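Local coordinates for protein transcriptional regulator, LysR family (Vibrio cholerae, PDB 3SZP) that activates virulence genes as a LysR-type transcriptional regulator, probably by binding DNA through a winged helix-turn-helix domain, at residues T25-V29 against A30-R34; N44-L47 against L48-A52; L164-S167 against P168-S172; E181-Q185 against H186-K190. All coordinates share one frame; numbering follows the deposited sequence.

Overall arrangement
Contacts 1 and 2 lie in the helix-turn-helix region, contacts 3 and 4 in the substrate-binding region, and the two pairs stay at least about 25 Å apart between nearest atoms. Helix 29-43 starts in contact 1 and leads to the wing strand of contact 2; their centres are about 16 Å apart, and Thr33 packs on Arg50. Contacts 3 and 4, centres about 12 Å apart, sit at the ends of strands 153-166 and 188-191 of one sheet. Each has buried anchors (Val29 and Ile32; Leu47 and Leu48; Ala166 and Tyr170; Leu183 and Leu188) beside exposed polar residues such as Arg50 and Gln169. Helix starts dominate contacts 1 and 3, an arginine-amide grip contact 2, a turn with leucine packing contact 4.

Contact 1 of 4, residues T25-V29 against A30-R34; sequences TMIPV and ATITR
Pro28 occupies the N-cap position of helix 29-43, and its carbonyl oxygen opens the helical ladder by accepting from Ile32 N at 3.0 Å. The next rung is doubled: Val29 O takes Thr33 N at 2.8 Å and also Thr33 OG1 at 3.2 Å. The amide approaches head-on, whereas the hydroxyl stands 48° out of the carbonyl plane. In Thr33, OG1 sits beside its own backbone N, anti to the carbonyl carbon (chi1 -66°), which turns the hydroxyl back toward the carbonyl of Val29, four residues earlier.

Ahead of the helix, Ile27 puts its CG2 branch against two side chains one turn on, 3.7 Å from Thr31 CG2 and equally close to Ile32 CG1; it crosses both at about a right angle. Thr25 OG1 accepts from Ile27 N at 3.0 Å in an ST turn, which ties the approach to this corner back to the end of helix 18-25. Val29 and Ile32 pack on that helix through Thr19, Ser22 and Tyr18, and Ile32 also meets Leu8 and Val12 of helix 3-15.

This is the turn of the helix-turn-helix, leading into the helix that in this family usually reads DNA. With aliphatic packing of Ile27 on Thr31 and Ile32 and an extra hydroxyl bond on the first turn, the contact joins the burial of Val29 and Ile32 to polar restraint where helix 29-43 begins.

Contact 2 of 4, residues N44-L47 against L48-A52; sequences NLRL and LNRHA
Arg46 meets Asn49 side-on: NE and NH2 both donate hydrogen bonds to the single oxygen OD1, at 2.9 and 3.2 Å respectively. The oxygen lies in the guanidinium plane, yet that plane and the amide plane are turned 40° from each other, so the two flat groups are not coplanar. NH2 falls in the amide's carbonyl plane on a lone pair, while NE is tilted 24° from it. An extended arginine chain, with CG anti to the backbone N, carries the guanidinium to the amide of Asn49, and the two side chains cross at about a right angle. Leu48 O lies over one face of the guanidinium, toward its rim.

Arg50, which is poorly ordered, approaches from further along the strand, its NH2 4.3 Å from Arg46 NH1; a water joins these two nitrogens by weak bonds. Leu47 and Leu48 instead pack into the domain, on Phe9 of helix 3-15. Strand 48-51 pairs with 54-57 to form the wing of the winged helix-turn-helix.

The two hydrogen bonds to one oxygen should hold the guanidinium's rotation and orient the Asn49 amide. Two like charges come near each other here with only a weakly held water linking them, but Arg46 also packs on Glu40 of helix 29-43.

Contact 3 of 4, residues L164-S167 against P168-S172; sequences LVAS and PQYLS
A serine N-cap marks the passage from strand 153-166 into helix 168-173, whose short local axes stand 82° apart. Ser167 OG accepts from Tyr170 N at 3.0 Å, and Ser167 O takes Leu171 N at the same distance. One residue thus serves the first turn with both its side chain and its backbone. A water sits 2.9 Å from Ser167 OG and also meets Gln169 OE1, on the outer side of the cap.

The methyl of Ala166 packs against two side chains of the first turn. Its CB is 3.9 Å from Tyr170 CD2, reaching the ring obliquely, and 3.9 Å from Leu171 CG. Tyr170 has CG anti to its own N (chi1 174°), which sends the ring past Ala166 and its hydroxyl to the corner at His186 and Gln187; the ring also stacks with His174. Ile233 of strand 233-237 touches both Ala166 and Tyr170.

Pro168, in the first helical position, has no N-H to offer and follows the cap directly. The whole is a capped strand-to-helix junction at the C-terminal end of strand 153-166, in the mixed sheet of a periplasmic-binding-protein-like domain.

Contact 4 of 4, residues E181-Q185 against H186-K190; sequences EELHQ and HQLLK
His186 N donates to Leu183 O at 3.0 Å, the hydrogen bond that joins 181-185 to 186-190. It closes the 3-10 segment 181-185 before the chain extends into strand 188-191. The bond is bent at the acceptor: the C=O...N angle is 113° and the donor stands 67° above the carbonyl plane.

Among polar-to-carbon contacts, the imidazole of His186 turns its edge to the preceding turn, with CD2 3.5 Å from Glu182 O and that oxygen in the ring plane. The ring's ND1 is hydrogen-bonded to Tyr170 OH, which Gln187 N also meets, so helix 168-173 is tied to this corner. Glu182 OE1 turns back instead to the backbone N of Thr178 and His179.

Apolar packing comes from two leucines crossing at about a right angle. Leu183 CD2 lies 4.1 Å from Leu188 CD2, and Leu188 CD1 also comes within 3.7 Å of Leu183 O. Both leucines rest on Trp197 and Ile233.

Leu183 O is therefore flanked by an N-H donor and by leucine methyl groups, while the tyrosine hydroxyl probably fixes the histidine ring's rotation; backbone bonding and apolar burial together shape the turn into the strand.

Contact 1 of 4, residues T25-V29 against A30-R34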
loop_
_atom_site.group_PDB
_atom_site.type_symbol
_atom_site.label_atom_id
_atom_site.label_comp_id
_atom_site.label_asym_id
_atom_site.label_seq_id
_atom_site.Cartn_x
_atom_site.Cartn_y
_atom_site.Cartn_z
ATOM N N THR A 25 -0.122 -18.130 -15.579
ATOM C CA THR A 25 0.629 -19.375 -15.407
ATOM C C THR A 25 -0.136 -20.473 -14.660
ATOM O O THR A 25 0.310 -21.627 -14.624
ATOM C CB THR A 25 1.883 -19.126 -14.563
ATOM O OG1 THR A 25 1.476 -18.713 -13.252
ATOM C CG2 THR A 25 2.778 -18.048 -15.197
ATOM N N MET A 26 -1.260 -20.117 -14.043
ATOM C CA MET A 26 -1.966 -21.032 -13.143
ATOM C C MET A 26 -1.101 -21.487 -11.958
ATOM O O MET A 26 -1.294 -22.581 -11.410
ATOM C CB MET A 26 -2.547 -22.240 -13.894
ATOM C CG MET A 26 -3.508 -21.899 -15.033
ATOM S SD MET A 26 -4.542 -23.323 -15.541
ATOM C CE MET A 26 -5.036 -22.789 -17.200
ATOM N N ILE A 27 -0.141 -20.648 -11.567
ATOM C CA ILE A 27 0.599 -20.879 -10.326
ATOM C C ILE A 27 -0.033 -20.034 -9.232
ATOM O O ILE A 27 -0.114 -18.821 -9.381
ATOM C CB ILE A 27 2.090 -20.470 -10.441
ATOM C CG1 ILE A 27 2.748 -21.141 -11.659
ATOM C CG2 ILE A 27 2.809 -20.851 -9.170
ATOM C CD1 ILE A 27 4.249 -20.798 -11.872
ATOM N N PRO A 28 -0.490 -20.664 -8.131
ATOM C CA PRO A 28 -1.077 -19.855 -7.050
ATOM C C PRO A 28 -0.103 -18.788 -6.578
ATOM O O PRO A 28 1.120 -19.001 -6.590
ATOM C CB PRO A 28 -1.322 -20.873 -5.925
ATOM C CG PRO A 28 -1.462 -22.190 -6.658
ATOM C CD PRO A 28 -0.499 -22.101 -7.814
ATOM N N VAL A 29 -0.654 -17.654 -6.162
ATOM C CA VAL A 29 0.147 -16.570 -5.615
ATOM C C VAL A 29 1.070 -17.068 -4.504
ATOM O O VAL A 29 2.249 -16.758 -4.503
ATOM C CB VAL A 29 -0.737 -15.409 -5.120
ATOM C CG1 VAL A 29 0.076 -14.422 -4.285
ATOM C CG2 VAL A 29 -1.396 -14.719 -6.319
ATOM N N ALA A 30 0.538 -17.854 -3.575
ATOM C CA ALA A 30 1.351 -18.316 -2.444
ATOM C C ALA A 30 2.586 -19.073 -2.927
ATOM O O ALA A 30 3.674 -18.935 -2.368
ATOM C CB ALA A 30 0.518 -19.180 -1.486
ATOM N N THR A 31 2.414 -19.880 -3.970
ATOM C CA THR A 31 3.536 -20.625 -4.530
ATOM C C THR A 31 4.526 -19.707 -5.277
ATOM O O THR A 31 5.740 -19.895 -5.201
ATOM C CB THR A 31 3.039 -21.786 -5.435
ATOM O OG1 THR A 31 2.308 -22.726 -4.630
ATOM C CG2 THR A 31 4.206 -22.493 -6.122
ATOM N N ILE A 32 3.997 -18.710 -5.986
ATOM C CA ILE A 32 4.834 -17.690 -6.608
ATOM C C ILE A 32 5.672 -16.959 -5.560
ATOM O O ILE A 32 6.866 -16.730 -5.757
ATOM C CB ILE A 32 4.019 -16.629 -7.384
ATOM C CG1 ILE A 32 3.316 -17.253 -8.589
ATOM C CG2 ILE A 32 4.942 -15.454 -7.820
ATOM C CD1 ILE A 32 2.517 -16.234 -9.431
ATOM N N THR A 33 5.036 -16.583 -4.457
ATOM C CA THR A 33 5.724 -15.892 -3.388
ATOM C C THR A 33 6.839 -16.748 -2.822
ATOM O O THR A 33 7.936 -16.263 -2.541
ATOM C CB THR A 33 4.760 -15.567 -2.247
ATOM O OG1 THR A 33 3.799 -14.612 -2.704
ATOM C CG2 THR A 33 5.527 -14.967 -1.065
ATOM N N ARG A 34 6.536 -18.024 -2.647
ATOM C CA ARG A 34 7.465 -18.967 -2.062
ATOM C C ARG A 34 8.676 -19.138 -2.961
ATOM O O ARG A 34 9.806 -19.222 -2.490
ATOM C CB ARG A 34 6.761 -20.311 -1.890
ATOM C CG ARG A 34 7.436 -21.289 -0.950
ATOM C CD ARG A 34 6.409 -22.332 -0.451
ATOM N NE ARG A 34 5.866 -23.166 -1.531
ATOM C CZ ARG A 34 4.573 -23.447 -1.686
ATOM N NH1 ARG A 34 3.667 -22.953 -0.834
ATOM N NH2 ARG A 34 4.173 -24.230 -2.686
#

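Contact 2 of 4, residues N44-L47 against L48-A52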
loop_
_atom_site.group_PDB
_atom_site.type_symbol
_atom_site.label_atom_id
_atom_site.label_comp_id
_atom_site.label_asym_id
_atom_site.label_seq_id
_atom_site.Cartn_x
_atom_site.Cartn_y
_atom_site.Cartn_z
ATOM N N ASN A 44 21.142 -14.790 -2.049
ATOM C CA ASN A 44 21.322 -13.873 -0.932
ATOM C C ASN A 44 21.155 -12.443 -1.388
ATOM O O ASN A 44 21.936 -11.582 -1.030
ATOM C CB ASN A 44 22.695 -14.071 -0.303
ATOM C CG ASN A 44 22.795 -15.383 0.430
ATOM O OD1 ASN A 44 21.858 -15.794 1.115
ATOM N ND2 ASN A 44 23.925 -16.060 0.282
ATOM N N LEU A 45 20.141 -12.211 -2.211
ATOM C CA LEU A 45 19.855 -10.887 -2.745
ATOM C C LEU A 45 18.364 -10.645 -2.809
ATOM O O LEU A 45 17.620 -11.483 -3.308
ATOM C CB LEU A 45 20.429 -10.727 -4.150
ATOM C CG LEU A 45 21.929 -10.484 -4.268
ATOM C CD1 LEU A 45 22.339 -10.531 -5.739
ATOM C CD2 LEU A 45 22.316 -9.163 -3.642
ATOM N N ARG A 46 17.932 -9.497 -2.317
ATOM C CA ARG A 46 16.555 -9.066 -2.485
ATOM C C ARG A 46 16.412 -8.549 -3.909
ATOM O O ARG A 46 17.176 -7.700 -4.348
ATOM C CB ARG A 46 16.219 -7.967 -1.469
ATOM C CG ARG A 46 14.760 -7.527 -1.403
ATOM C CD ARG A 46 14.591 -6.509 -0.262
ATOM N NE ARG A 46 13.260 -5.920 -0.222
ATOM C CZ ARG A 46 12.188 -6.487 0.342
ATOM N NH1 ARG A 46 12.277 -7.682 0.929
ATOM N NH2 ARG A 46 11.017 -5.854 0.320
ATOM N N LEU A 47 15.431 -9.069 -4.630
ATOM C CA LEU A 47 15.224 -8.699 -6.035
ATOM C C LEU A 47 14.039 -7.762 -6.257
ATOM O O LEU A 47 14.054 -6.967 -7.185
ATOM C CB LEU A 47 15.039 -9.942 -6.913
ATOM C CG LEU A 47 16.258 -10.853 -7.033
ATOM C CD1 LEU A 47 15.897 -12.047 -7.879
ATOM C CD2 LEU A 47 17.460 -10.110 -7.629
ATOM N N LEU A 48 13.010 -7.884 -5.422
ATOM C CA LEU A 48 11.748 -7.173 -5.606
ATOM C C LEU A 48 11.316 -6.526 -4.318
ATOM O O LEU A 48 11.510 -7.080 -3.238
ATOM C CB LEU A 48 10.627 -8.142 -5.982
ATOM C CG LEU A 48 10.683 -8.863 -7.322
ATOM C CD1 LEU A 48 9.597 -9.932 -7.402
ATOM C CD2 LEU A 48 10.523 -7.847 -8.443
ATOM N N ASN A 49 10.697 -5.361 -4.442
ATOM C CA ASN A 49 9.977 -4.759 -3.342
ATOM C C ASN A 49 8.473 -4.923 -3.538
ATOM O O ASN A 49 7.959 -4.801 -4.655
ATOM C CB ASN A 49 10.342 -3.278 -3.213
ATOM C CG ASN A 49 11.762 -3.069 -2.714
ATOM O OD1 ASN A 49 12.178 -3.659 -1.707
ATOM N ND2 ASN A 49 12.521 -2.231 -3.421
ATOM N N ARG A 50 7.776 -5.216 -2.447
ATOM C CA ARG A 50 6.325 -5.295 -2.466
ATOM C C ARG A 50 5.751 -4.327 -1.446
ATOM O O ARG A 50 5.703 -4.619 -0.253
ATOM C CB ARG A 50 5.853 -6.719 -2.168
ATOM C CG ARG A 50 5.973 -7.683 -3.339
ATOM C CD ARG A 50 6.282 -9.092 -2.852
ATOM N NE ARG A 50 7.581 -9.147 -2.186
ATOM C CZ ARG A 50 8.031 -10.194 -1.502
ATOM N NH1 ARG A 50 7.284 -11.284 -1.387
ATOM N NH2 ARG A 50 9.227 -10.147 -0.932
ATOM N N HIS A 51 5.342 -3.158 -1.920
ATOM C CA HIS A 51 4.629 -2.211 -1.084
ATOM C C HIS A 51 3.248 -1.999 -1.696
ATOM O O HIS A 51 3.121 -1.891 -2.920
ATOM C CB HIS A 51 5.404 -0.891 -0.988
ATOM C CG HIS A 51 4.741 0.145 -0.135
ATOM N ND1 HIS A 51 4.334 1.367 -0.631
ATOM C CD2 HIS A 51 4.416 0.149 1.180
ATOM C CE1 HIS A 51 3.786 2.075 0.339
ATOM N NE2 HIS A 51 3.825 1.360 1.450
ATOM N N ALA A 52 2.221 -1.964 -0.849
ATOM C CA ALA A 52 0.837 -1.810 -1.301
ATOM C C ALA A 52 0.459 -2.887 -2.307
ATOM O O ALA A 52 0.499 -4.083 -2.011
ATOM C CB ALA A 52 0.630 -0.434 -1.913
HETATM O O HOH W 1 11.170 -10.751 1.459
#

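Contact 3 of 4, residues L164-S167 against P168-S172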
loop_
_atom_site.group_PDB
_atom_site.type_symbol
_atom_site.label_atom_id
_atom_site.label_comp_id
_atom_site.label_asym_id
_atom_site.label_seq_id
_atom_site.Cartn_x
_atom_site.Cartn_y
_atom_site.Cartn_z
ATOM N N LEU A 164 -36.146 -15.143 -18.942
ATOM C CA LEU A 164 -36.408 -14.735 -17.567
ATOM C C LEU A 164 -37.085 -15.857 -16.792
ATOM O O LEU A 164 -38.022 -16.491 -17.292
ATOM C CB LEU A 164 -37.268 -13.475 -17.543
ATOM C CG LEU A 164 -36.632 -12.285 -18.262
ATOM C CD1 LEU A 164 -37.688 -11.414 -18.963
ATOM C CD2 LEU A 164 -35.781 -11.460 -17.302
ATOM N N VAL A 165 -36.606 -16.099 -15.572
ATOM C CA VAL A 165 -37.151 -17.161 -14.740
ATOM C C VAL A 165 -37.195 -16.789 -13.273
ATOM O O VAL A 165 -36.382 -15.976 -12.797
ATOM C CB VAL A 165 -36.352 -18.484 -14.889
ATOM C CG1 VAL A 165 -36.575 -19.096 -16.280
ATOM C CG2 VAL A 165 -34.863 -18.271 -14.586
ATOM N N ALA A 166 -38.134 -17.396 -12.563
ATOM C CA ALA A 166 -38.229 -17.286 -11.110
ATOM C C ALA A 166 -38.682 -18.626 -10.535
ATOM O O ALA A 166 -39.191 -19.493 -11.270
ATOM C CB ALA A 166 -39.206 -16.200 -10.724
ATOM N N SER A 167 -38.522 -18.801 -9.226
ATOM C CA SER A 167 -39.008 -20.025 -8.593
ATOM C C SER A 167 -40.506 -19.877 -8.308
ATOM O O SER A 167 -40.998 -18.765 -8.087
ATOM C CB SER A 167 -38.229 -20.345 -7.309
ATOM O OG SER A 167 -38.846 -19.775 -6.167
ATOM N N PRO A 168 -41.242 -20.992 -8.329
ATOM C CA PRO A 168 -42.658 -20.919 -7.934
ATOM C C PRO A 168 -42.809 -20.289 -6.537
ATOM O O PRO A 168 -43.732 -19.501 -6.312
ATOM C CB PRO A 168 -43.095 -22.385 -7.891
ATOM C CG PRO A 168 -42.142 -23.104 -8.806
ATOM C CD PRO A 168 -40.825 -22.344 -8.731
ATOM N N GLN A 169 -41.906 -20.629 -5.621
ATOM C CA GLN A 169 -41.930 -20.032 -4.296
ATOM C C GLN A 169 -41.920 -18.506 -4.399
ATOM O O GLN A 169 -42.669 -17.839 -3.697
ATOM C CB GLN A 169 -40.760 -20.533 -3.429
ATOM C CG GLN A 169 -40.918 -20.279 -1.924
ATOM C CD GLN A 169 -39.576 -20.206 -1.148
ATOM O OE1 GLN A 169 -38.514 -20.642 -1.624
ATOM N NE2 GLN A 169 -39.633 -19.642 0.055
ATOM N N TYR A 170 -41.076 -17.949 -5.274
ATOM C CA TYR A 170 -40.992 -16.489 -5.401
ATOM C C TYR A 170 -42.296 -15.921 -5.980
ATOM O O TYR A 170 -42.829 -14.918 -5.493
ATOM C CB TYR A 170 -39.803 -16.057 -6.264
ATOM C CG TYR A 170 -39.775 -14.563 -6.519
ATOM C CD1 TYR A 170 -39.232 -13.683 -5.582
ATOM C CD2 TYR A 170 -40.310 -14.029 -7.681
ATOM C CE1 TYR A 170 -39.219 -12.315 -5.800
ATOM C CE2 TYR A 170 -40.306 -12.665 -7.909
ATOM C CZ TYR A 170 -39.754 -11.816 -6.966
ATOM O OH TYR A 170 -39.747 -10.467 -7.188
ATOM N N LEU A 171 -42.793 -16.561 -7.023
ATOM C CA LEU A 171 -43.974 -16.065 -7.700
ATOM C C LEU A 171 -45.217 -16.167 -6.816
ATOM O O LEU A 171 -46.113 -15.335 -6.913
ATOM C CB LEU A 171 -44.168 -16.801 -9.017
ATOM C CG LEU A 171 -43.023 -16.450 -9.959
ATOM C CD1 LEU A 171 -43.119 -17.234 -11.254
ATOM C CD2 LEU A 171 -43.034 -14.951 -10.213
ATOM N N SER A 172 -45.245 -17.181 -5.953
ATOM C CA SER A 172 -46.306 -17.334 -4.969
ATOM C C SER A 172 -46.511 -16.065 -4.162
ATOM O O SER A 172 -47.633 -15.737 -3.783
ATOM C CB SER A 172 -45.978 -18.475 -4.006
ATOM O OG SER A 172 -46.262 -19.734 -4.586
HETATM O O HOH W 2 -37.663 -21.665 -4.298
#

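Contact 4 of 4, residues E181-Q185 against H186-K190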
loop_
_atom_site.group_PDB
_atom_site.type_symbol
_atom_site.label_atom_id
_atom_site.label_comp_id
_atom_site.label_asym_id
_atom_site.label_seq_id
_atom_site.Cartn_x
_atom_site.Cartn_y
_atom_site.Cartn_z
ATOM N N GLU A 181 -41.761 -3.618 -17.822
ATOM C CA GLU A 181 -41.590 -2.392 -17.057
ATOM C C GLU A 181 -41.756 -2.681 -15.564
ATOM O O GLU A 181 -41.130 -2.032 -14.724
ATOM C CB GLU A 181 -42.577 -1.317 -17.511
ATOM C CG GLU A 181 -42.204 0.069 -17.030
ATOM N N GLU A 182 -42.573 -3.683 -15.251
ATOM C CA GLU A 182 -42.850 -4.056 -13.869
ATOM C C GLU A 182 -41.651 -4.687 -13.149
ATOM O O GLU A 182 -41.671 -4.837 -11.934
ATOM C CB GLU A 182 -44.055 -4.996 -13.804
ATOM C CG GLU A 182 -45.347 -4.390 -14.339
ATOM C CD GLU A 182 -46.511 -5.361 -14.310
ATOM O OE1 GLU A 182 -46.326 -6.547 -14.659
ATOM O OE2 GLU A 182 -47.627 -4.933 -13.936
ATOM N N LEU A 183 -40.616 -5.067 -13.897
ATOM C CA LEU A 183 -39.410 -5.642 -13.275
ATOM C C LEU A 183 -38.820 -4.730 -12.196
ATOM O O LEU A 183 -38.155 -5.215 -11.271
ATOM C CB LEU A 183 -38.341 -6.008 -14.320
ATOM C CG LEU A 183 -38.685 -7.200 -15.223
ATOM C CD1 LEU A 183 -37.765 -7.258 -16.438
ATOM C CD2 LEU A 183 -38.714 -8.538 -14.455
ATOM N N HIS A 184 -39.081 -3.425 -12.302
ATOM C CA HIS A 184 -38.587 -2.454 -11.317
ATOM C C HIS A 184 -39.187 -2.672 -9.929
ATOM O O HIS A 184 -38.614 -2.249 -8.924
ATOM C CB HIS A 184 -38.831 -1.013 -11.777
ATOM C CG HIS A 184 -37.992 -0.609 -12.951
ATOM N ND1 HIS A 184 -36.614 -0.540 -12.896
ATOM C CD2 HIS A 184 -38.334 -0.256 -14.215
ATOM C CE1 HIS A 184 -36.145 -0.164 -14.073
ATOM N NE2 HIS A 184 -37.168 0.018 -14.891
ATOM N N GLN A 185 -40.335 -3.340 -9.887
ATOM C CA GLN A 185 -41.026 -3.628 -8.633
ATOM C C GLN A 185 -40.568 -4.949 -8.020
ATOM O O GLN A 185 -40.899 -5.253 -6.884
ATOM C CB GLN A 185 -42.543 -3.674 -8.860
ATOM C CG GLN A 185 -43.242 -2.325 -8.783
ATOM C CD GLN A 185 -42.591 -1.284 -9.670
ATOM O OE1 GLN A 185 -42.709 -1.336 -10.902
ATOM N NE2 GLN A 185 -41.884 -0.335 -9.051
ATOM N N HIS A 186 -39.805 -5.729 -8.776
ATOM C CA HIS A 186 -39.434 -7.076 -8.356
ATOM C C HIS A 186 -38.006 -7.182 -7.863
ATOM O O HIS A 186 -37.201 -6.283 -8.102
ATOM C CB HIS A 186 -39.640 -8.051 -9.508
ATOM C CG HIS A 186 -41.053 -8.488 -9.652
ATOM N ND1 HIS A 186 -41.547 -9.603 -9.014
ATOM C CD2 HIS A 186 -42.089 -7.944 -10.334
ATOM C CE1 HIS A 186 -42.829 -9.733 -9.303
ATOM N NE2 HIS A 186 -43.180 -8.742 -10.103
ATOM N N GLN A 187 -37.705 -8.297 -7.190
ATOM C CA GLN A 187 -36.339 -8.615 -6.769
ATOM C C GLN A 187 -35.576 -9.207 -7.944
ATOM O O GLN A 187 -35.915 -10.281 -8.432
ATOM C CB GLN A 187 -36.339 -9.601 -5.601
ATOM C CG GLN A 187 -36.945 -9.023 -4.343
ATOM C CD GLN A 187 -36.545 -7.563 -4.156
ATOM O OE1 GLN A 187 -35.388 -7.256 -3.868
ATOM N NE2 GLN A 187 -37.512 -6.644 -4.347
ATOM N N LEU A 188 -34.554 -8.503 -8.411
ATOM C CA LEU A 188 -33.795 -9.002 -9.558
ATOM C C LEU A 188 -32.455 -9.622 -9.166
ATOM O O LEU A 188 -31.810 -9.178 -8.216
ATOM C CB LEU A 188 -33.625 -7.909 -10.613
ATOM C CG LEU A 188 -34.945 -7.245 -10.992
ATOM C CD1 LEU A 188 -34.730 -6.252 -12.123
ATOM C CD2 LEU A 188 -36.006 -8.306 -11.396
ATOM N N LEU A 189 -32.051 -10.654 -9.904
ATOM C CA LEU A 189 -30.821 -11.385 -9.652
ATOM C C LEU A 189 -30.040 -11.387 -10.954
ATOM O O LEU A 189 -30.518 -11.899 -11.970
ATOM C CB LEU A 189 -31.111 -12.826 -9.238
ATOM C CG LEU A 189 -32.215 -12.999 -8.188
ATOM C CD1 LEU A 189 -32.657 -14.477 -8.097
ATOM C CD2 LEU A 189 -31.748 -12.500 -6.818
ATOM N N LYS A 190 -28.847 -10.804 -10.928
ATOM C CA LYS A 190 -28.122 -10.567 -12.168
ATOM C C LYS A 190 -26.682 -11.065 -12.104
ATOM O O LYS A 190 -25.966 -10.826 -11.120
ATOM C CB LYS A 190 -28.161 -9.083 -12.548
ATOM C CG LYS A 190 -29.583 -8.445 -12.594
ATOM C CD LYS A 190 -29.509 -7.087 -13.277
ATOM C CE LYS A 190 -30.843 -6.375 -13.436
ATOM N NZ LYS A 190 -30.629 -5.092 -14.189
#